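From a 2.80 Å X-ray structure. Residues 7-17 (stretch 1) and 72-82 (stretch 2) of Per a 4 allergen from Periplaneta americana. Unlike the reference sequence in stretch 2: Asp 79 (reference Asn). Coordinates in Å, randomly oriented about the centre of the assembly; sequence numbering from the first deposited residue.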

# COMPACT_ATOMS: atom_id res chain seq x y z
N GLY A 7 10.40 13.85 9.73
CA GLY A 7 10.14 15.26 9.94
C GLY A 7 8.89 15.39 10.78
O GLY A 7 8.12 14.46 10.91
N THR A 8 8.72 16.57 11.36
CA THR A 8 7.58 16.90 12.21
C THR A 8 7.97 18.26 12.76
O THR A 8 9.14 18.53 12.98
CB THR A 8 7.36 15.84 13.34
OG1 THR A 8 6.42 16.34 14.30
CG2 THR A 8 8.66 15.49 14.04
N SER A 9 6.98 19.12 12.94
CA SER A 9 7.23 20.46 13.44
C SER A 9 6.24 20.69 14.55
O SER A 9 5.77 21.80 14.78
CB SER A 9 6.99 21.48 12.33
OG SER A 9 5.59 21.62 12.07
N PHE A 10 5.91 19.62 15.24
CA PHE A 10 4.96 19.66 16.33
C PHE A 10 5.80 19.83 17.59
O PHE A 10 7.02 19.63 17.54
CB PHE A 10 4.20 18.33 16.34
CG PHE A 10 3.12 18.23 17.37
CD1 PHE A 10 1.91 18.87 17.19
CD2 PHE A 10 3.30 17.43 18.50
CE1 PHE A 10 0.89 18.73 18.12
CE2 PHE A 10 2.29 17.28 19.43
CZ PHE A 10 1.07 17.93 19.24
N THR A 11 5.17 20.24 18.68
CA THR A 11 5.85 20.40 19.97
C THR A 11 4.80 20.51 21.04
O THR A 11 3.61 20.69 20.74
CB THR A 11 6.65 21.68 20.10
OG1 THR A 11 5.74 22.78 20.02
CG2 THR A 11 7.73 21.78 19.04
N GLY A 12 5.25 20.43 22.29
CA GLY A 12 4.36 20.52 23.43
C GLY A 12 3.58 19.23 23.61
O GLY A 12 2.52 19.22 24.23
N LEU A 13 4.12 18.14 23.06
CA LEU A 13 3.47 16.84 23.14
C LEU A 13 3.28 16.45 24.60
O LEU A 13 4.20 16.54 25.40
CB LEU A 13 4.30 15.79 22.39
CG LEU A 13 3.79 14.34 22.51
CD1 LEU A 13 2.37 14.23 21.96
CD2 LEU A 13 4.75 13.42 21.79
N ASP A 14 2.08 16.02 24.94
CA ASP A 14 1.75 15.62 26.30
C ASP A 14 0.94 14.30 26.25
O ASP A 14 -0.29 14.29 26.20
CB ASP A 14 0.95 16.75 26.97
CG ASP A 14 0.58 16.45 28.41
OD1 ASP A 14 1.15 15.50 28.98
OD2 ASP A 14 -0.27 17.17 28.97
N MSE A 15 1.67 13.18 26.25
CA MSE A 15 1.07 11.86 26.18
C MSE A 15 0.00 11.63 27.23
O MSE A 15 -0.68 10.63 27.21
CB MSE A 15 2.14 10.77 26.26
CG MSE A 15 3.00 10.69 25.01
SE MSE A 15 1.93 10.51 23.36
CE MSE A 15 1.79 8.58 23.39
N THR A 16 -0.15 12.57 28.14
CA THR A 16 -1.16 12.42 29.15
C THR A 16 -2.46 12.89 28.53
O THR A 16 -3.52 12.37 28.84
CB THR A 16 -0.82 13.26 30.38
OG1 THR A 16 0.56 13.09 30.68
CG2 THR A 16 -1.64 12.80 31.57
N LYS A 17 -2.37 13.88 27.64
CA LYS A 17 -3.55 14.40 26.95
C LYS A 17 -3.90 13.50 25.77
O LYS A 17 -4.90 13.72 25.08
CB LYS A 17 -3.28 15.81 26.43
CG LYS A 17 -3.31 16.92 27.47
CD LYS A 17 -3.06 18.26 26.79
CE LYS A 17 -3.15 19.43 27.73
NZ LYS A 17 -2.65 20.65 27.05
N THR A 72 3.75 -0.05 27.34
CA THR A 72 3.70 1.17 28.13
C THR A 72 4.51 2.19 27.34
O THR A 72 5.39 1.79 26.55
CB THR A 72 4.37 0.98 29.50
OG1 THR A 72 5.76 0.64 29.32
CG2 THR A 72 3.67 -0.13 30.29
N VAL A 73 4.20 3.47 27.51
CA VAL A 73 4.98 4.52 26.85
C VAL A 73 5.86 5.11 27.96
O VAL A 73 5.45 6.00 28.65
CB VAL A 73 4.07 5.61 26.12
CG1 VAL A 73 2.65 5.59 26.66
CG2 VAL A 73 4.69 6.99 26.27
N PRO A 74 7.07 4.57 28.13
CA PRO A 74 8.09 4.93 29.11
C PRO A 74 8.73 6.30 29.03
O PRO A 74 9.37 6.74 29.98
CB PRO A 74 9.11 3.81 28.96
CG PRO A 74 9.12 3.61 27.53
CD PRO A 74 7.63 3.57 27.20
N SER A 75 8.58 6.97 27.90
CA SER A 75 9.14 8.31 27.78
C SER A 75 8.54 9.04 26.61
O SER A 75 7.74 8.48 25.87
CB SER A 75 10.65 8.26 27.60
OG SER A 75 11.00 7.87 26.31
N TRP A 76 8.89 10.30 26.47
CA TRP A 76 8.39 11.09 25.37
C TRP A 76 8.96 12.49 25.36
O TRP A 76 8.96 13.19 26.37
CB TRP A 76 6.85 11.11 25.37
CG TRP A 76 6.15 12.09 26.26
CD1 TRP A 76 5.97 13.43 26.03
CD2 TRP A 76 5.37 11.78 27.42
NE1 TRP A 76 5.11 13.97 26.97
CE2 TRP A 76 4.73 12.98 27.83
CE3 TRP A 76 5.13 10.61 28.15
CZ2 TRP A 76 3.87 13.02 28.93
CZ3 TRP A 76 4.28 10.66 29.23
CH2 TRP A 76 3.66 11.85 29.61
N THR A 77 9.48 12.88 24.21
CA THR A 77 10.07 14.19 24.02
C THR A 77 9.06 15.24 23.61
O THR A 77 7.86 15.07 23.80
CB THR A 77 11.17 14.13 22.99
OG1 THR A 77 11.90 12.92 23.18
CG2 THR A 77 12.13 15.30 23.17
N GLU A 78 9.56 16.33 23.04
CA GLU A 78 8.73 17.45 22.62
C GLU A 78 7.73 17.06 21.53
O GLU A 78 6.63 17.61 21.47
CB GLU A 78 9.65 18.59 22.17
CG GLU A 78 9.04 19.97 22.36
CD GLU A 78 8.50 20.19 23.75
OE1 GLU A 78 9.30 20.24 24.70
OE2 GLU A 78 7.27 20.32 23.89
N ASP A 79 8.11 16.09 20.69
CA ASP A 79 7.23 15.61 19.62
C ASP A 79 7.60 14.16 19.28
O ASP A 79 7.62 13.76 18.11
CB ASP A 79 7.42 16.47 18.39
CG ASP A 79 8.83 16.35 17.80
OD1 ASP A 79 9.69 15.69 18.41
OD2 ASP A 79 9.07 16.92 16.71
N THR A 80 7.88 13.36 20.30
CA THR A 80 8.29 11.98 20.11
C THR A 80 7.81 11.13 21.25
O THR A 80 7.70 11.62 22.35
CB THR A 80 9.83 11.92 20.06
OG1 THR A 80 10.26 12.12 18.71
CG2 THR A 80 10.36 10.60 20.61
N PHE A 81 7.47 9.87 21.00
CA PHE A 81 7.10 9.03 22.12
C PHE A 81 7.59 7.63 21.90
O PHE A 81 7.66 7.17 20.78
CB PHE A 81 5.59 9.06 22.42
CG PHE A 81 4.72 8.53 21.32
CD1 PHE A 81 4.24 9.37 20.33
CD2 PHE A 81 4.30 7.20 21.34
CE1 PHE A 81 3.36 8.90 19.37
CE2 PHE A 81 3.42 6.73 20.39
CZ PHE A 81 2.95 7.57 19.41
N ASP A 82 7.99 6.95 22.96
CA ASP A 82 8.48 5.59 22.81
C ASP A 82 7.48 4.57 23.38
O ASP A 82 6.63 4.89 24.22
CB ASP A 82 9.85 5.45 23.49
CG ASP A 82 10.89 6.48 22.97
OD1 ASP A 82 12.11 6.16 22.97
OD2 ASP A 82 10.50 7.62 22.58

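Stretch 1 has no regular helix or strand and ends in a turn, where N of Lys 17 bonds to O of Asp 14 (2.6 Å); it lies against a loop in stretch 2, and the loop leads into a strand at residues 80–82. The backbones come closest where Thr 11 meets Glu 78, with their CA atoms 4.9 Å apart; by Met 15 and Trp 76 the CA separation has grown to 7.4 Å, and side chains fill the space between.

Along stretch 2, Val 73 makes the first contact. Its side chain points toward stretch 1, and CG2 lies 4.3 Å from CG of Met 15, a modest apolar contact between two buried residues.

Trp 76 does much more. Its indole offers a broad apolar face and a polar edge, and stretch 1 uses both. CB of Met 15 sits 3.4 Å from the centroid of the six-membered ring, only 8° off the ring normal, so its hydrogens meet the pi cloud in a CH-pi contact. At the ring edge, NE1 of Trp 76 donates a weak hydrogen bond to O of Leu 13 at 3.1 Å; the N-H...O angle of 134° is well short of linear. Next to it, CD1 of Trp 76 packs 4.2 Å from CG of Leu 13. The side chain of Thr 77 points away, so the residue meets stretch 1 through its backbone, with O 3.9 Å from CB of Leu 13.

Glu 78 ties the backbones together. Its O accepts a hydrogen bond from N of Leu 13 (3.0 Å, 158°) and also lies 3.3 Å from CA of Thr 11 in a CA-H...O contact. The flexible side chain starts sideways, but its end comes nearer, and OE2 accepts a short 2.6 Å bond from N of Gly 12. Glycine suits that position because its phi of 75° is readily adopted without a side chain.

Asp 79, which is Asn in the reference sequence, makes its contacts here through close packing: its CB lies 3.3 Å from O of Phe 10 and 4.2 Å from CD2 at the edge of the Phe 10 ring, while OD2 approaches CG2 of Thr 8 at 3.1 Å.

In the strand, Thr 80 turns its side chain away, whereas its N lies 3.5 Å from CD2 of Leu 13. Phe 81 points toward stretch 1 and completes the buried apolar cluster. CE of Met 15, a selenomethionine, lies 3.7 Å from the centroid of the Phe 81 ring, over its face, and SE lies 4.3 Å from the same centroid. The long, polarizable side chain of Met 15 thus reaches from one aromatic ring to another, while CD2 of Leu 13 adds a contact at 4.3 Å to CD1 of Phe 81.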